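Local coordinates for peptidase, C14 family (Geobacter sulfurreducens PCA, PDB 3BIJ), which is probably a cysteine endopeptidase of the caspase-like C14 family, although its activity and substrates remain uncharacterised, at residues L9-A13 / G24-E30; A55-I61 / L105-L110. One frame throughout, in Å; residues are numbered along the deposited sequence.

How the contacts relate
Contacts 1 and 2 lie in one caspase-like domain, with centres about 14 Å apart, and both reach the same mixed sheet. Both are partly buried; contact 2 has an apolar core of methyls, while the buried side of contact 1 is largely backbone. Contact 1 joins the end of strand 4-10 to the start of helix 29-42, through close backbone approach at Gly10 and the polar side chains of Asn12, Lys25 and Glu30. Contact 2 seats the start of helix 57-70 on the turn between strands 99-104 and 109-111, using leucine and valine methyls, an arginine and a backbone hydrogen bond. The two meet directly at Leu11, whose CD2 packs against Ala55 and the backbone of Leu105 and Phe106.

Contact 1 of 2, residues L9-A13 / G24-E30; sequences LGLNA and GKLNACE
Gly24 opens the approach with its carbonyl oxygen, which lies 3.7 Å from Ala13 CA. Lys25 starts out away from the 9-13 segment, but bends at chi2 and chi3 so that its chain folds back and CE comes to 3.7 Å from Ala13 CB. The bend lays CE beside the methyl of Ala13 and the carbonyl oxygen of Asn12.

Leu26 supplies the hydrogen bond between the segments: its N donates to Asn12 O over 2.9 Å, nearly straight at the hydrogen (159°), but from well above the carbonyl plane and so off the lone pairs. On its side-chain side, Leu26 CB rests 3.8 Å from Asn12 CA while CD1 reaches toward the carbonyl of Leu11. Asn27 and Ala28 point away from 9-13, Ala28 touching Asp216 of strand 215-216 and taking the N-cap position of the helix that follows.

Cys29, in the first turn, points its CB at the strand end. CB lies 3.7 Å from Leu11 N, and SG is equally near Leu11 O, so the residue lies along the Leu11 backbone, with its CB also close to that of Asn12. Its carbonyl oxygen approaches Gly10 CA at 3.7 Å; with no side chain at Gly10, helix and strand backbones come together here. Glu30 then extends beyond CG and crosses the Asn12 side chain at about a right angle, with carboxylate and amide planes 37° apart.

The contact joins the end of strand 4-10 to the start of helix 29-42, in the beta-alpha-beta unit that continues into strand 46-51. Backbone hydrogen bonds of Leu9 to Ser80 and Ser82, and of Gly10 to Leu50 and Thr52, place strand 4-10 between parallel strands 76-89 and 46-51. Leu26 also touches His84 and Asp216.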
loop_
_atom_site.group_PDB
_atom_site.type_symbol
_atom_site.label_atom_id
_atom_site.label_comp_id
_atom_site.label_asym_id
_atom_site.label_seq_id
_atom_site.Cartn_x
_atom_site.Cartn_y
_atom_site.Cartn_z
ATOM N N LEU A 9 -1.402 29.003 -23.919
ATOM C CA LEU A 9 -0.252 29.235 -23.067
ATOM C C LEU A 9 0.258 27.919 -22.527
ATOM O O LEU A 9 -0.519 27.081 -22.071
ATOM C CB LEU A 9 -0.631 30.127 -21.891
ATOM C CG LEU A 9 -1.254 31.494 -22.204
ATOM C CD1 LEU A 9 -1.626 32.193 -20.901
ATOM C CD2 LEU A 9 -0.267 32.338 -22.996
ATOM N N GLY A 10 1.572 27.744 -22.570
ATOM C CA GLY A 10 2.182 26.528 -22.067
ATOM C C GLY A 10 3.542 26.848 -21.472
ATOM O O GLY A 10 4.409 27.411 -22.146
ATOM N N LEU A 11 3.735 26.506 -20.201
ATOM C CA LEU A 11 5.008 26.776 -19.547
ATOM C C LEU A 11 5.542 25.563 -18.832
ATOM O O LEU A 11 5.072 25.227 -17.749
ATOM C CB LEU A 11 4.863 27.899 -18.527
ATOM C CG LEU A 11 4.307 29.209 -19.062
ATOM C CD1 LEU A 11 2.807 29.247 -18.865
ATOM C CD2 LEU A 11 4.974 30.355 -18.331
ATOM N N ASN A 12 6.516 24.882 -19.414
ATOM C CA ASN A 12 7.042 23.739 -18.696
ATOM C C ASN A 12 8.365 24.106 -18.026
ATOM O O ASN A 12 9.243 23.268 -17.823
ATOM C CB ASN A 12 7.169 22.523 -19.608
ATOM C CG ASN A 12 7.719 22.867 -20.932
ATOM O OD1 ASN A 12 8.622 23.695 -21.035
ATOM N ND2 ASN A 12 7.193 22.237 -21.974
ATOM N N ALA A 13 8.472 25.389 -17.684
ATOM C CA ALA A 13 9.616 25.947 -16.979
ATOM C C ALA A 13 9.333 27.419 -16.728
ATOM O O ALA A 13 8.532 28.032 -17.437
ATOM C CB ALA A 13 10.895 25.791 -17.790
ATOM N N GLY A 24 10.439 25.348 -11.777
ATOM C CA GLY A 24 9.091 24.878 -12.043
ATOM C C GLY A 24 9.017 24.014 -13.284
ATOM O O GLY A 24 8.110 24.150 -14.101
ATOM N N LYS A 25 9.983 23.115 -13.429
ATOM C CA LYS A 25 10.041 22.229 -14.586
ATOM C C LYS A 25 8.852 21.281 -14.727
ATOM O O LYS A 25 8.369 20.697 -13.750
ATOM C CB LYS A 25 11.339 21.419 -14.544
ATOM C CG LYS A 25 12.599 22.220 -14.909
ATOM C CD LYS A 25 13.069 21.945 -16.347
ATOM C CE LYS A 25 11.950 22.232 -17.365
ATOM N NZ LYS A 25 12.283 21.912 -18.798
ATOM N N LEU A 26 8.385 21.157 -15.964
ATOM C CA LEU A 26 7.282 20.270 -16.331
ATOM C C LEU A 26 7.569 19.839 -17.760
ATOM O O LEU A 26 8.337 20.497 -18.457
ATOM C CB LEU A 26 5.939 21.000 -16.271
ATOM C CG LEU A 26 5.462 21.432 -14.881
ATOM C CD1 LEU A 26 4.290 22.374 -15.016
ATOM C CD2 LEU A 26 5.089 20.213 -14.052
ATOM N N ASN A 27 6.971 18.752 -18.216
ATOM C CA ASN A 27 7.276 18.341 -19.571
ATOM C C ASN A 27 6.094 17.827 -20.354
ATOM O O ASN A 27 6.111 16.701 -20.841
ATOM C CB ASN A 27 8.393 17.299 -19.540
ATOM C CG ASN A 27 8.130 16.204 -18.536
ATOM O OD1 ASN A 27 7.134 15.494 -18.638
ATOM N ND2 ASN A 27 9.017 16.058 -17.561
ATOM N N ALA A 28 5.076 18.670 -20.486
ATOM C CA ALA A 28 3.868 18.324 -21.214
ATOM C C ALA A 28 3.004 19.562 -21.393
ATOM O O ALA A 28 1.975 19.514 -22.062
ATOM C CB ALA A 28 3.093 17.249 -20.464
ATOM N N CYS A 29 3.422 20.673 -20.803
ATOM C CA CYS A 29 2.664 21.901 -20.915
ATOM C C CYS A 29 2.769 22.494 -22.309
ATOM O O CYS A 29 1.778 22.975 -22.851
ATOM C CB CYS A 29 3.124 22.900 -19.855
ATOM S SG CYS A 29 2.802 22.296 -18.177
ATOM N N GLU A 30 3.954 22.461 -22.907
ATOM C CA GLU A 30 4.087 23.000 -24.257
ATOM C C GLU A 30 3.296 22.128 -25.229
ATOM O O GLU A 30 2.701 22.623 -26.179
ATOM C CB GLU A 30 5.556 23.082 -24.657
ATOM C CG GLU A 30 6.206 24.318 -24.077
ATOM C CD GLU A 30 7.673 24.421 -24.403
ATOM O OE1 GLU A 30 8.030 24.264 -25.588
ATOM O OE2 GLU A 30 8.463 24.667 -23.470
#

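Contact 2 of 2, residues A55-I61 / L105-L110; sequences ATRAKVI and LFDGEL
Ala55 and Phe106 are joined by the backbone bond of this contact, Phe106 N donating to Ala55 O over 3.2 Å. Arg57 adds a second, weak bond from NH1 to Glu109 O (2.9 Å, 121° at the hydrogen). Its bend at chi3 (55°) brings the guanidinium to the strand, with Leu110 CA at its edge and Ile61 CD1 above one face, offset toward the rim. The stronger polar partner of the arginine is Glu114 of helix 112-119, with which NH2 forms a salt bridge.

Apolar contacts join the helix to the two leucines. Val60 CG2 and Leu105 CD1 meet tip to tip at 3.9 Å, and Ile61 CG1 lies 4.1 Å from Leu110 CD1. Leu105 CB, for its part, packs on the carbonyl oxygen of Ala55.

At the more exposed margin, Asp107 CB packs on Thr56 CB at 3.6 Å. Thr56 is the N-cap, its OG1 accepting from Lys59 N at 3.2 Å.

The arrangement is an N-capped helix start docked on a beta-hairpin turn: residues 105-108 link antiparallel strands 99-104 and 109-111 within the caspase-like alpha/beta fold.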
loop_
_atom_site.group_PDB
_atom_site.type_symbol
_atom_site.label_atom_id
_atom_site.label_comp_id
_atom_site.label_asym_id
_atom_site.label_seq_id
_atom_site.Cartn_x
_atom_site.Cartn_y
_atom_site.Cartn_z
ATOM N N ALA A 55 5.779 33.081 -22.490
ATOM C CA ALA A 55 4.594 33.340 -21.668
ATOM C C ALA A 55 4.901 34.211 -20.462
ATOM O O ALA A 55 4.884 33.740 -19.328
ATOM C CB ALA A 55 3.975 32.020 -21.214
ATOM N N THR A 56 5.164 35.488 -20.706
ATOM C CA THR A 56 5.478 36.406 -19.622
ATOM C C THR A 56 4.270 37.227 -19.199
ATOM O O THR A 56 3.260 37.247 -19.893
ATOM C CB THR A 56 6.561 37.385 -20.035
ATOM O OG1 THR A 56 6.012 38.323 -20.968
ATOM C CG2 THR A 56 7.714 36.649 -20.682
ATOM N N ARG A 57 4.378 37.908 -18.063
ATOM C CA ARG A 57 3.289 38.742 -17.584
ATOM C C ARG A 57 2.921 39.750 -18.677
ATOM O O ARG A 57 1.776 39.808 -19.118
ATOM C CB ARG A 57 3.692 39.487 -16.307
ATOM C CG ARG A 57 3.635 38.675 -15.018
ATOM C CD ARG A 57 4.098 39.516 -13.829
ATOM N NE ARG A 57 3.335 40.751 -13.735
ATOM C CZ ARG A 57 2.080 40.808 -13.315
ATOM N NH1 ARG A 57 1.456 39.700 -12.937
ATOM N NH2 ARG A 57 1.438 41.966 -13.303
ATOM N N ALA A 58 3.901 40.527 -19.129
ATOM C CA ALA A 58 3.661 41.538 -20.163
ATOM C C ALA A 58 2.937 41.010 -21.403
ATOM O O ALA A 58 1.885 41.535 -21.768
ATOM C CB ALA A 58 4.979 42.185 -20.570
ATOM N N LYS A 59 3.497 39.980 -22.041
ATOM C CA LYS A 59 2.900 39.392 -23.243
ATOM C C LYS A 59 1.493 38.826 -23.061
ATOM O O LYS A 59 0.618 39.060 -23.900
ATOM C CB LYS A 59 3.809 38.303 -23.820
ATOM C CG LYS A 59 5.091 38.826 -24.442
ATOM C CD LYS A 59 5.791 37.724 -25.234
ATOM C CE LYS A 59 7.157 38.176 -25.753
ATOM N NZ LYS A 59 7.907 37.075 -26.432
ATOM N N VAL A 60 1.279 38.077 -21.979
ATOM C CA VAL A 60 -0.029 37.495 -21.699
ATOM C C VAL A 60 -1.063 38.597 -21.462
ATOM O O VAL A 60 -2.140 38.563 -22.044
ATOM C CB VAL A 60 0.020 36.566 -20.454
ATOM C CG1 VAL A 60 -1.386 36.161 -20.049
ATOM C CG2 VAL A 60 0.849 35.327 -20.756
ATOM N N ILE A 61 -0.731 39.572 -20.616
ATOM C CA ILE A 61 -1.649 40.669 -20.311
ATOM C C ILE A 61 -1.992 41.442 -21.567
ATOM O O ILE A 61 -3.150 41.775 -21.812
ATOM C CB ILE A 61 -1.039 41.625 -19.277
ATOM C CG1 ILE A 61 -0.891 40.899 -17.937
ATOM C CG2 ILE A 61 -1.912 42.848 -19.105
ATOM C CD1 ILE A 61 -0.058 41.650 -16.920
ATOM N N LEU A 105 3.598 32.380 -14.310
ATOM C CA LEU A 105 4.114 32.695 -15.624
ATOM C C LEU A 105 5.635 32.755 -15.511
ATOM O O LEU A 105 6.189 32.800 -14.413
ATOM C CB LEU A 105 3.494 34.008 -16.138
ATOM C CG LEU A 105 1.963 33.943 -16.368
ATOM C CD1 LEU A 105 1.480 35.229 -16.958
ATOM C CD2 LEU A 105 1.607 32.785 -17.302
ATOM N N PHE A 106 6.314 32.727 -16.645
ATOM C CA PHE A 106 7.771 32.723 -16.649
ATOM C C PHE A 106 8.329 33.938 -15.942
ATOM O O PHE A 106 9.229 33.842 -15.105
ATOM C CB PHE A 106 8.264 32.665 -18.097
ATOM C CG PHE A 106 9.729 32.366 -18.231
ATOM C CD1 PHE A 106 10.669 33.390 -18.149
ATOM C CD2 PHE A 106 10.168 31.057 -18.434
ATOM C CE1 PHE A 106 12.016 33.120 -18.265
ATOM C CE2 PHE A 106 11.521 30.775 -18.551
ATOM C CZ PHE A 106 12.448 31.806 -18.468
ATOM N N ASP A 107 7.761 35.081 -16.285
ATOM C CA ASP A 107 8.146 36.374 -15.734
ATOM C C ASP A 107 7.899 36.477 -14.215
ATOM O O ASP A 107 8.706 37.043 -13.474
ATOM C CB ASP A 107 7.339 37.446 -16.474
ATOM C CG ASP A 107 8.084 38.725 -16.620
ATOM O OD1 ASP A 107 9.334 38.683 -16.478
ATOM O OD2 ASP A 107 7.425 39.767 -16.890
ATOM N N GLY A 108 6.761 35.941 -13.778
ATOM C CA GLY A 108 6.370 35.986 -12.386
ATOM C C GLY A 108 4.935 35.487 -12.286
ATOM O O GLY A 108 4.414 34.880 -13.229
ATOM N N GLU A 109 4.270 35.748 -11.165
ATOM C CA GLU A 109 2.900 35.267 -10.998
ATOM C C GLU A 109 1.837 36.270 -11.404
ATOM O O GLU A 109 1.970 37.467 -11.176
ATOM C CB GLU A 109 2.659 34.838 -9.547
ATOM C CG GLU A 109 3.628 33.783 -9.075
ATOM C CD GLU A 109 3.498 33.490 -7.611
ATOM O OE1 GLU A 109 2.442 32.969 -7.205
ATOM O OE2 GLU A 109 4.453 33.783 -6.865
ATOM N N LEU A 110 0.775 35.767 -12.013
ATOM C CA LEU A 110 -0.322 36.609 -12.436
ATOM C C LEU A 110 -1.422 36.322 -11.438
ATOM O O LEU A 110 -1.964 35.225 -11.432
ATOM C CB LEU A 110 -0.766 36.214 -13.845
ATOM C CG LEU A 110 -1.942 36.972 -14.454
ATOM C CD1 LEU A 110 -1.553 38.418 -14.705
ATOM C CD2 LEU A 110 -2.360 36.305 -15.735
#